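Local coordinates for thioredoxin reductase (Streptococcus pyogenes, PDB 5UWY), which probably catalyses the NADPH-dependent reduction of thioredoxin, passing electrons through a bound FAD and a redox-active cysteine pair, at residues A[56-59]-A[60-63]; A[86-89]-A[90-93]; A[158-161]-A[162-165]; A[280-284]-A[285-289]. All coordinates share one frame; numbering follows the deposited sequence. Where two conformers were deposited one is given.

Contact 1. Residues A[56-59]-A[60-63]; sequences HISG and PELA
The side chain of I57 lies against E61, its CG1 3.6 Å from E61 CG, where the chain enters helix 59-71 of the FAD-binding Rossmann-type fold. S58 is the N-cap of this helix, G59 and P60 follow in its first turn, and E61 closes that turn. P60 suits its place there because its nitrogen, which has no hydrogen, is not asked to donate to a helical carbonyl. The regular bonding begins at once: L62 N donates to S58 O at 3.1 Å and A63 N to G59 O at 2.9 Å. E61 turns back over the cap because its CG sits between the backbone N and the carbonyl carbon (chi1 43°); beyond CG the chain runs extended and brings the carboxylate beside S58. I57 CG2 reaches L62 CD2 at 4.0 Å, the two side chains crossing at about a right angle, and L62 also rests on M42, earlier in the loop that leads to the helix. The backbone of I57 bonds to I48 and that of G59 to T45, which ties the cap to an earlier part of the same loop. S58 and E61 thus join side chain to side chain: S58 OG donates to E61 OE2 at 3.1 Å, and OE2 accepts with its anti lone pair, away from OE1.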
loop_
_atom_site.group_PDB
_atom_site.type_symbol
_atom_site.label_atom_id
_atom_site.label_comp_id
_atom_site.label_asym_id
_atom_site.label_seq_id
_atom_site.Cartn_x
_atom_site.Cartn_y
_atom_site.Cartn_z
ATOM N N HIS A 56 6.739 -2.516 16.574
ATOM C CA HIS A 56 7.964 -3.191 16.182
ATOM C C HIS A 56 7.667 -4.674 16.031
ATOM O O HIS A 56 6.877 -5.238 16.790
ATOM C CB HIS A 56 9.097 -2.956 17.193
ATOM C CG HIS A 56 8.865 -3.587 18.532
ATOM N ND1 HIS A 56 7.607 -3.776 19.062
ATOM C CD2 HIS A 56 9.736 -4.063 19.453
ATOM C CE1 HIS A 56 7.713 -4.346 20.249
ATOM N NE2 HIS A 56 8.994 -4.531 20.509
ATOM N N ILE A 57 8.299 -5.292 15.035
ATOM C CA ILE A 57 8.055 -6.688 14.699
ATOM C C ILE A 57 9.200 -7.142 13.807
ATOM O O ILE A 57 9.808 -6.337 13.096
ATOM C CB ILE A 57 6.673 -6.859 14.015
ATOM C CG1 ILE A 57 6.309 -8.337 13.862
ATOM C CG2 ILE A 57 6.642 -6.141 12.672
ATOM C CD1 ILE A 57 4.835 -8.620 14.040
ATOM N N SER A 58 9.509 -8.432 13.861
ATOM C CA SER A 58 10.594 -8.987 13.068
ATOM C C SER A 58 10.058 -9.550 11.757
ATOM O O SER A 58 8.864 -9.823 11.610
ATOM C CB SER A 58 11.342 -10.077 13.844
ATOM O OG SER A 58 10.833 -11.367 13.556
ATOM N N GLY A 59 10.966 -9.714 10.798
ATOM C CA GLY A 59 10.628 -10.220 9.489
ATOM C C GLY A 59 9.845 -11.521 9.504
ATOM O O GLY A 59 8.752 -11.612 8.937
ATOM N N PRO A 60 10.397 -12.562 10.138
ATOM C CA PRO A 60 9.695 -13.858 10.146
ATOM C C PRO A 60 8.320 -13.831 10.796
ATOM O O PRO A 60 7.377 -14.411 10.239
ATOM C CB PRO A 60 10.668 -14.763 10.911
ATOM C CG PRO A 60 12.007 -14.188 10.598
ATOM C CD PRO A 60 11.799 -12.698 10.575
ATOM N N GLU A 61 8.164 -13.187 11.957
ATOM C CA GLU A 61 6.863 -13.232 12.621
ATOM C C GLU A 61 5.821 -12.406 11.877
ATOM O O GLU A 61 4.629 -12.736 11.915
ATOM C CB GLU A 61 6.972 -12.774 14.078
ATOM C CG GLU A 61 7.830 -11.548 14.322
ATOM C CD GLU A 61 8.043 -11.277 15.805
ATOM O OE1 GLU A 61 7.047 -11.271 16.562
ATOM O OE2 GLU A 61 9.204 -11.077 16.215
ATOM N N LEU A 62 6.242 -11.342 11.190
ATOM C CA LEU A 62 5.300 -10.604 10.356
ATOM C C LEU A 62 4.954 -11.391 9.099
ATOM O O LEU A 62 3.804 -11.371 8.644
ATOM C CB LEU A 62 5.874 -9.234 9.998
ATOM C CG LEU A 62 4.910 -8.332 9.226
ATOM C CD1 LEU A 62 3.573 -8.224 9.934
ATOM C CD2 LEU A 62 5.497 -6.946 8.965
ATOM N N ALA A 63 5.937 -12.091 8.529
ATOM C CA ALA A 63 5.669 -12.957 7.386
ATOM C C ALA A 63 4.648 -14.030 7.737
ATOM O O ALA A 63 3.724 -14.299 6.958
ATOM C CB ALA A 63 6.971 -13.591 6.899
#

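Contact 2. Residues A[86-89]-A[90-93]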
loop_
_atom_site.group_PDB
_atom_site.type_symbol
_atom_site.label_atom_id
_atom_site.label_comp_id
_atom_site.label_asym_id
_atom_site.label_seq_id
_atom_site.Cartn_x
_atom_site.Cartn_y
_atom_site.Cartn_z
ATOM N N GLU A 86 4.350 -18.820 -20.022
ATOM C CA GLU A 86 3.993 -18.543 -21.406
ATOM C C GLU A 86 2.513 -18.219 -21.537
ATOM O O GLU A 86 1.672 -18.730 -20.792
ATOM C CB GLU A 86 4.357 -19.698 -22.340
ATOM C CG GLU A 86 5.753 -19.557 -22.895
ATOM C CD GLU A 86 6.057 -18.124 -23.312
ATOM O OE1 GLU A 86 5.294 -17.541 -24.105
ATOM O OE2 GLU A 86 7.043 -17.563 -22.792
ATOM N N ASN A 87 2.213 -17.358 -22.502
ATOM C CA ASN A 87 0.885 -16.795 -22.689
ATOM C C ASN A 87 0.181 -17.490 -23.849
ATOM O O ASN A 87 0.797 -17.792 -24.877
ATOM C CB ASN A 87 0.982 -15.287 -22.950
ATOM C CG ASN A 87 -0.358 -14.659 -23.245
ATOM O OD1 ASN A 87 -1.387 -15.094 -22.727
ATOM N ND2 ASN A 87 -0.356 -13.622 -24.075
ATOM N N PHE A 88 -1.117 -17.750 -23.673
ATOM C CA PHE A 88 -1.940 -18.346 -24.721
ATOM C C PHE A 88 -3.238 -17.570 -24.917
ATOM O O PHE A 88 -4.218 -18.129 -25.419
ATOM C CB PHE A 88 -2.255 -19.814 -24.413
ATOM C CG PHE A 88 -1.042 -20.690 -24.284
ATOM C CD1 PHE A 88 -0.414 -21.206 -25.407
ATOM C CD2 PHE A 88 -0.536 -21.010 -23.035
ATOM C CE1 PHE A 88 0.702 -22.022 -25.285
ATOM C CE2 PHE A 88 0.576 -21.822 -22.907
ATOM C CZ PHE A 88 1.196 -22.328 -24.032
ATOM N N GLY A 89 -3.271 -16.299 -24.517
ATOM C CA GLY A 89 -4.477 -15.503 -24.632
ATOM C C GLY A 89 -5.477 -15.779 -23.531
ATOM O O GLY A 89 -5.412 -15.172 -22.459
ATOM N N ASP A 90 -6.413 -16.697 -23.784
ATOM C CA ASP A 90 -7.403 -17.063 -22.780
ATOM C C ASP A 90 -6.795 -17.785 -21.582
ATOM O O ASP A 90 -7.485 -17.943 -20.569
ATOM C CB ASP A 90 -8.488 -17.943 -23.405
ATOM C CG ASP A 90 -9.330 -17.199 -24.421
ATOM O OD1 ASP A 90 -10.012 -16.228 -24.035
ATOM O OD2 ASP A 90 -9.311 -17.589 -25.607
ATOM N N TYR A 91 -5.545 -18.235 -21.669
ATOM C CA TYR A 91 -4.941 -18.956 -20.559
ATOM C C TYR A 91 -3.431 -18.834 -20.627
ATOM O O TYR A 91 -2.868 -18.479 -21.662
ATOM C CB TYR A 91 -5.381 -20.427 -20.543
ATOM C CG TYR A 91 -4.804 -21.358 -21.599
ATOM C CD1 TYR A 91 -5.197 -21.281 -22.931
ATOM C CD2 TYR A 91 -3.837 -22.305 -21.261
ATOM C CE1 TYR A 91 -4.652 -22.149 -23.902
ATOM C CE2 TYR A 91 -3.283 -23.158 -22.219
ATOM C CZ TYR A 91 -3.686 -23.081 -23.538
ATOM O OH TYR A 91 -3.110 -23.952 -24.463
ATOM N N LYS A 92 -2.789 -19.096 -19.490
ATOM C CA LYS A 92 -1.341 -19.014 -19.369
ATOM C C LYS A 92 -0.808 -20.241 -18.643
ATOM O O LYS A 92 -1.500 -20.845 -17.817
ATOM C CB LYS A 92 -0.892 -17.741 -18.619
ATOM C CG LYS A 92 -1.372 -16.441 -19.247
ATOM C CD LYS A 92 -2.549 -15.850 -18.488
ATOM C CE LYS A 92 -3.058 -14.569 -19.142
ATOM N NZ LYS A 92 -2.929 -14.594 -20.626
ATOM N N CYS A 93 0.435 -20.601 -18.957
ATOM C CA CYS A 93 1.109 -21.740 -18.352
ATOM C C CYS A 93 2.302 -21.260 -17.539
ATOM O O CYS A 93 2.979 -20.299 -17.918
ATOM C CB CYS A 93 1.573 -22.739 -19.420
ATOM S SG CYS A 93 2.479 -24.162 -18.767
#
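K92 NZ and the backbone N of G89 grip the same oxygen, N87 OD1, from opposite faces of its amide, neither lying on a lone pair. The ammonium comes to 2.7 Å of N87 OD1, above the carbonyl plane, and G89 N donates to it at 2.9 Å, which makes an Asx turn at the end of the first strand. N87 presents OD1 this way with CG anti to the backbone N (chi1 176°), while the lysine chain lies alongside it and bends at chi2 and chi4. K92 NZ also donates to G89 O at 3.1 Å, and more weakly to P269 O outside the hairpin. The hairpin itself joins strands 84-87 and 92-95. E86 and C93 form an antiparallel hydrogen-bonded pair, N87 and K92 a non-hydrogen-bonded one, and F88 N reaches Y91 O at 2.8 Å just before the turn. Away from the lysine, the F88 and Y91 rings form an offset stack with centroids 4.7 Å apart and planes at 14°. F88 CB sits over the tyrosine face as a CH-pi contact. The turn of this surface hairpin is therefore tied by a cation on one side and by stacked rings on the other; the positive charge of K92 probably polarises the N87 amide and the G89 carbonyl that it engages.

Contact 3. Residues A[158-161]-A[162-165]; sequences EAIY and LTQF
Y161 and F165 make the tight aromatic side of this helix end: the edge of F165 faces the Y161 ring in an offset edge-to-face pair, centroids 5.6 Å apart and planes at 76°. Y161 CE2 and F165 CE2 approach to 3.8 Å. The tyrosine ring is carried toward F165, four residues on, with CG anti to its own nitrogen (chi1 172°). Its ring also meets Y300 of the second subunit edge-to-face, and F165 packs on R25 of that subunit, which places the pair at the dimer interface. L162 packs on L146, V148 and V169. Helix 153-162 and its flanking strands 145-149 and 168-172 form a beta-alpha-beta crossover of the second Rossmann-type domain, in this family the one expected to bind NADPH. Backbone bonding tightens as the helix stops: L162 N to E158 O (2.9 Å) and T163 N to A159 O (3.0 Å) span four residues, whereas Q164 N to Y161 O (3.1 Å) and F165 N to L162 O span three. E158 and Q164, toward the two ends, are looser and partly exposed, though Q164 packs on S26 of the second subunit and its CB sits 4.1 Å above the centre of the F165 ring.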
loop_
_atom_site.group_PDB
_atom_site.type_symbol
_atom_site.label_atom_id
_atom_site.label_comp_id
_atom_site.label_asym_id
_atom_site.label_seq_id
_atom_site.Cartn_x
_atom_site.Cartn_y
_atom_site.Cartn_z
ATOM N N GLU A 158 21.961 8.291 -0.408
ATOM C CA GLU A 158 21.664 7.510 0.788
ATOM C C GLU A 158 22.520 7.961 1.968
ATOM O O GLU A 158 22.074 7.890 3.120
ATOM C CB GLU A 158 21.849 6.013 0.504
ATOM C CG GLU A 158 23.133 5.386 1.041
ATOM C CD GLU A 158 23.278 3.921 0.650
ATOM O OE1 GLU A 158 24.276 3.566 -0.015
ATOM O OE2 GLU A 158 22.386 3.122 1.011
ATOM N N ALA A 159 23.727 8.465 1.702
ATOM C CA ALA A 159 24.574 8.966 2.780
ATOM C C ALA A 159 23.997 10.239 3.388
ATOM O O ALA A 159 23.842 10.340 4.616
ATOM C CB ALA A 159 25.994 9.207 2.266
ATOM N N ILE A 160 23.667 11.230 2.552
ATOM C CA ILE A 160 23.151 12.462 3.142
ATOM C C ILE A 160 21.763 12.242 3.730
ATOM O O ILE A 160 21.356 12.958 4.651
ATOM C CB ILE A 160 23.170 13.629 2.138
ATOM C CG1 ILE A 160 22.837 13.145 0.730
ATOM C CG2 ILE A 160 24.526 14.328 2.167
ATOM C CD1 ILE A 160 22.773 14.267 -0.284
ATOM N N TYR A 161 21.021 11.244 3.245
ATOM C CA TYR A 161 19.812 10.846 3.961
ATOM C C TYR A 161 20.164 10.280 5.330
ATOM O O TYR A 161 19.458 10.530 6.316
ATOM C CB TYR A 161 19.007 9.828 3.152
ATOM C CG TYR A 161 17.839 9.238 3.919
ATOM C CD1 TYR A 161 16.655 9.950 4.081
ATOM C CD2 TYR A 161 17.921 7.973 4.486
ATOM C CE1 TYR A 161 15.585 9.414 4.783
ATOM C CE2 TYR A 161 16.858 7.432 5.190
ATOM C CZ TYR A 161 15.694 8.155 5.335
ATOM O OH TYR A 161 14.638 7.615 6.035
ATOM N N LEU A 162 21.261 9.524 5.412
ATOM C CA LEU A 162 21.692 8.976 6.690
ATOM C C LEU A 162 22.181 10.051 7.652
ATOM O O LEU A 162 22.200 9.812 8.865
ATOM C CB LEU A 162 22.783 7.929 6.469
ATOM C CG LEU A 162 22.257 6.570 6.005
ATOM C CD1 LEU A 162 23.389 5.576 5.814
ATOM C CD2 LEU A 162 21.231 6.042 6.992
ATOM N N THR A 163 22.571 11.227 7.150
ATOM C CA THR A 163 22.939 12.316 8.052
ATOM C C THR A 163 21.781 12.752 8.943
ATOM O O THR A 163 22.010 13.443 9.943
ATOM C CB THR A 163 23.455 13.523 7.267
ATOM O OG1 THR A 163 22.407 14.050 6.444
ATOM C CG2 THR A 163 24.636 13.134 6.400
ATOM N N GLN A 164 20.546 12.370 8.607
ATOM C CA GLN A 164 19.391 12.733 9.419
ATOM C C GLN A 164 19.329 11.981 10.743
ATOM O O GLN A 164 18.506 12.334 11.594
ATOM C CB GLN A 164 18.102 12.489 8.633
ATOM C CG GLN A 164 17.987 13.311 7.365
ATOM C CD GLN A 164 17.276 14.627 7.594
ATOM O OE1 GLN A 164 16.066 14.660 7.816
ATOM N NE2 GLN A 164 18.027 15.722 7.545
ATOM N N PHE A 165 20.160 10.964 10.933
ATOM C CA PHE A 165 20.199 10.218 12.187
ATOM C C PHE A 165 21.596 10.123 12.775
ATOM O O PHE A 165 21.760 10.292 13.985
ATOM C CB PHE A 165 19.643 8.798 11.991
ATOM C CG PHE A 165 18.477 8.722 11.051
ATOM C CD1 PHE A 165 17.192 8.940 11.511
ATOM C CD2 PHE A 165 18.662 8.414 9.715
ATOM C CE1 PHE A 165 16.117 8.864 10.656
ATOM C CE2 PHE A 165 17.587 8.337 8.851
ATOM C CZ PHE A 165 16.312 8.562 9.324
#

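Contact 4. Residues A[280-284]-A[285-289]. With FAD (flavin-adenine dinucleotide), chain B.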
loop_
_atom_site.group_PDB
_atom_site.type_symbol
_atom_site.label_atom_id
_atom_site.label_comp_id
_atom_site.label_asym_id
_atom_site.label_seq_id
_atom_site.Cartn_x
_atom_site.Cartn_y
_atom_site.Cartn_z
ATOM N N LYS A 280 9.640 0.925 -10.097
ATOM C CA LYS A 280 9.094 1.858 -9.121
ATOM C C LYS A 280 10.242 2.443 -8.317
ATOM O O LYS A 280 11.389 2.006 -8.424
ATOM C CB LYS A 280 8.073 1.182 -8.202
ATOM C CG LYS A 280 8.545 -0.133 -7.611
ATOM C CD LYS A 280 8.028 -0.320 -6.193
ATOM C CE LYS A 280 6.582 -0.798 -6.198
ATOM N NZ LYS A 280 6.165 -1.365 -4.889
ATOM N N ASP A 281 9.912 3.433 -7.490
ATOM C CA ASP A 281 10.905 4.183 -6.729
ATOM C C ASP A 281 11.015 3.734 -5.277
ATOM O O ASP A 281 12.117 3.466 -4.796
ATOM C CB ASP A 281 10.575 5.675 -6.798
ATOM C CG ASP A 281 10.721 6.228 -8.197
ATOM O OD1 ASP A 281 11.744 5.947 -8.856
ATOM O OD2 ASP A 281 9.770 6.895 -8.661
ATOM N N LEU A 282 9.901 3.646 -4.561
ATOM C CA LEU A 282 9.916 3.295 -3.148
ATOM C C LEU A 282 9.501 1.836 -3.006
ATOM O O LEU A 282 8.377 1.468 -3.362
ATOM C CB LEU A 282 9.002 4.222 -2.348
ATOM C CG LEU A 282 8.842 3.811 -0.891
ATOM C CD1 LEU A 282 10.040 4.281 -0.088
ATOM C CD2 LEU A 282 7.567 4.373 -0.294
ATOM N N ARG A 283 10.413 1.009 -2.503
ATOM C CA ARG A 283 10.203 -0.434 -2.388
ATOM C C ARG A 283 10.104 -0.795 -0.905
ATOM O O ARG A 283 11.116 -0.973 -0.222
ATOM C CB ARG A 283 11.333 -1.183 -3.089
ATOM C CG ARG A 283 11.096 -1.370 -4.578
ATOM C CD ARG A 283 12.318 -1.932 -5.296
ATOM N NE ARG A 283 12.077 -2.106 -6.729
ATOM C CZ ARG A 283 12.509 -1.278 -7.678
ATOM N NH1 ARG A 283 13.229 -0.210 -7.362
ATOM N NH2 ARG A 283 12.227 -1.524 -8.949
ATOM N N GLN A 284 8.869 -0.893 -0.414
ATOM C CA GLN A 284 8.602 -1.149 0.993
ATOM C C GLN A 284 7.472 -2.158 1.113
ATOM O O GLN A 284 6.764 -2.443 0.144
ATOM C CB GLN A 284 8.228 0.134 1.743
ATOM C CG GLN A 284 9.245 1.249 1.666
ATOM C CD GLN A 284 10.533 0.918 2.385
ATOM O OE1 GLN A 284 10.537 0.666 3.591
ATOM N NE2 GLN A 284 11.636 0.923 1.652
ATOM N N ILE A 285 7.286 -2.681 2.329
ATOM C CA ILE A 285 6.176 -3.600 2.568
ATOM C C ILE A 285 4.845 -2.885 2.341
ATOM O O ILE A 285 3.872 -3.497 1.884
ATOM C CB ILE A 285 6.260 -4.225 3.987
ATOM C CG1 ILE A 285 7.422 -5.213 4.114
ATOM C CG2 ILE A 285 4.988 -4.979 4.344
ATOM C CD1 ILE A 285 8.142 -5.146 5.453
ATOM N N THR A 286 4.796 -1.577 2.614
ATOM C CA THR A 286 3.566 -0.793 2.488
ATOM C C THR A 286 3.186 -0.572 1.027
ATOM O O THR A 286 1.989 -0.511 0.670
ATOM C CB THR A 286 3.773 0.549 3.177
ATOM O OG1 THR A 286 5.006 1.120 2.719
ATOM C CG2 THR A 286 3.894 0.334 4.657
ATOM N N THR A 287 4.204 -0.393 0.181
ATOM C CA THR A 287 4.020 -0.312 -1.259
ATOM C C THR A 287 3.673 -1.668 -1.841
ATOM O O THR A 287 2.751 -1.761 -2.643
ATOM C CB THR A 287 5.288 0.238 -1.928
ATOM O OG1 THR A 287 6.291 -0.784 -1.971
ATOM C CG2 THR A 287 5.808 1.400 -1.125
ATOM N N ALA A 288 4.354 -2.733 -1.417
ATOM C CA ALA A 288 4.001 -4.077 -1.878
ATOM C C ALA A 288 2.589 -4.459 -1.454
ATOM O O ALA A 288 1.929 -5.257 -2.128
ATOM C CB ALA A 288 5.008 -5.101 -1.339
ATOM N N VAL A 289 2.105 -3.882 -0.358
ATOM C CA VAL A 289 0.774 -4.205 0.138
ATOM C C VAL A 289 -0.297 -3.466 -0.662
ATOM O O VAL A 289 -1.240 -4.093 -1.162
ATOM C CB VAL A 289 0.687 -3.916 1.649
ATOM C CG1 VAL A 289 -0.724 -3.603 2.061
ATOM C CG2 VAL A 289 1.191 -5.116 2.435
HETATM P PA FAD B . 10.080 -10.193 -2.184
HETATM O O1A FAD B . 9.538 -10.318 -0.806
HETATM O O2A FAD B . 11.587 -9.942 -2.298
HETATM O O5B FAD B . 9.751 -11.458 -3.031
HETATM C C5B FAD B . 10.715 -12.518 -3.188
HETATM C C4B FAD B . 10.004 -13.843 -3.208
HETATM O O4B FAD B . 9.962 -14.343 -4.566
HETATM C C3B FAD B . 10.659 -14.934 -2.355
HETATM O O3B FAD B . 9.698 -15.618 -1.556
HETATM C C2B FAD B . 11.311 -15.846 -3.398
HETATM O O2B FAD B . 11.377 -17.190 -2.931
HETATM C C1B FAD B . 10.322 -15.703 -4.552
HETATM N N9A FAD B . 10.848 -16.071 -5.867
HETATM C C8A FAD B . 11.767 -15.394 -6.627
HETATM N N7A FAD B . 12.047 -15.967 -7.774
HETATM C C5A FAD B . 11.250 -17.100 -7.769
HETATM C C6A FAD B . 11.076 -18.139 -8.707
HETATM N N6A FAD B . 11.723 -18.200 -9.872
HETATM N N1A FAD B . 10.202 -19.123 -8.392
HETATM C C2A FAD B . 9.553 -19.064 -7.227
HETATM N N3A FAD B . 9.635 -18.136 -6.272
HETATM C C4A FAD B . 10.507 -17.178 -6.608
HETATM N N1 FAD B . 11.010 -3.572 4.289
HETATM C C2 FAD B . 10.420 -2.623 5.074
HETATM O O2 FAD B . 9.240 -2.287 4.913
HETATM N N3 FAD B . 11.150 -2.019 6.083
HETATM C C4 FAD B . 12.469 -2.274 6.397
HETATM O O4 FAD B . 13.013 -1.671 7.320
HETATM C C4X FAD B . 13.089 -3.279 5.554
HETATM N N5 FAD B . 14.337 -3.581 5.779
HETATM C C5X FAD B . 14.931 -4.538 4.974
HETATM C C6 FAD B . 16.265 -4.869 5.207
HETATM C C7 FAD B . 16.911 -5.825 4.432
HETATM C C7M FAD B . 18.353 -6.155 4.714
HETATM C C8 FAD B . 16.210 -6.468 3.398
HETATM C C8M FAD B . 16.880 -7.508 2.540
HETATM C C9 FAD B . 14.877 -6.139 3.163
HETATM C C9A FAD B . 14.234 -5.182 3.941
HETATM N N10 FAD B . 12.889 -4.814 3.720
HETATM C C10 FAD B . 12.279 -3.872 4.522
HETATM C "C1'" FAD B . 12.087 -5.478 2.676
HETATM C "C2'" FAD B . 11.924 -4.661 1.399
HETATM O "O2'" FAD B . 10.819 -3.762 1.507
HETATM C "C3'" FAD B . 11.666 -5.612 0.229
HETATM O "O3'" FAD B . 11.885 -4.886 -0.973
HETATM C "C4'" FAD B . 10.273 -6.252 0.173
HETATM O "O4'" FAD B . 10.178 -7.285 1.154
HETATM C "C5'" FAD B . 9.961 -6.823 -1.196
HETATM O "O5'" FAD B . 8.647 -7.420 -1.182
HETATM P P FAD B . 8.085 -8.190 -2.443
HETATM O O1P FAD B . 7.742 -7.177 -3.539
HETATM O O2P FAD B . 6.964 -9.106 -2.111
HETATM O O3P FAD B . 9.338 -9.024 -2.956
#
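T287 holds OG1 between its backbone N and carbonyl carbon (chi1 76°), and K280 bends at chi2 and chi3, bringing the hydroxyl and the ammonium together at 3.0 Å between K280 NZ and T287 OG1. The T287 hydroxyl in turn donates to Q284 O at 2.7 Å, tilted from the carbonyl plane. A288 N donates to that same oxygen at 2.9 Å, so two bonds grip the carbonyl of the N-cap residue Q284. K280 NZ is also salt-bridged to D291 further along the helix, which probably steadies its charge beside T287. The L282 and T287 side chains cross, with L282 CD2 3.6 Å from T287 CG2. The start of the helix also meets the flavin. I285 N donates to FAD O2 at 3.3 Å with an N-H...O angle of 169°, while the I285 side chain packs by the same oxygen. FAD O2' gives a weak bond to R283 O, and T286 OG1 bonds to Y22 OH of the second subunit. The first amide of helix 285-304 thus points at the pyrimidine carbonyl of the isoalloxazine, where the helix dipole would probably help stabilise negative charge on the reduced ring, as is typical of the flavin site of this disulphide reductase family.

How the contacts relate
Contacts 3 and 4 are buried, contact 1 is partly so and contact 2 lies at the surface. Contacts 1 and 4 are alike in place: each is the start of a helix near FAD, and their nearest atoms are about 5 Å apart. They differ in chemistry, since 56-63 pairs a hydroxyl with a carboxylate at the cap, whereas 280-289 turns a helix amide onto the flavin. Contact 3 is instead a helix end in the second Rossmann-type domain, where aromatic packing adds to the closing helix bonds; like contact 4 it touches the other subunit. Contact 2 is the remaining case, a beta hairpin about 46 Å from contact 3 between centres, whose ladder bonds are supplemented by side chains.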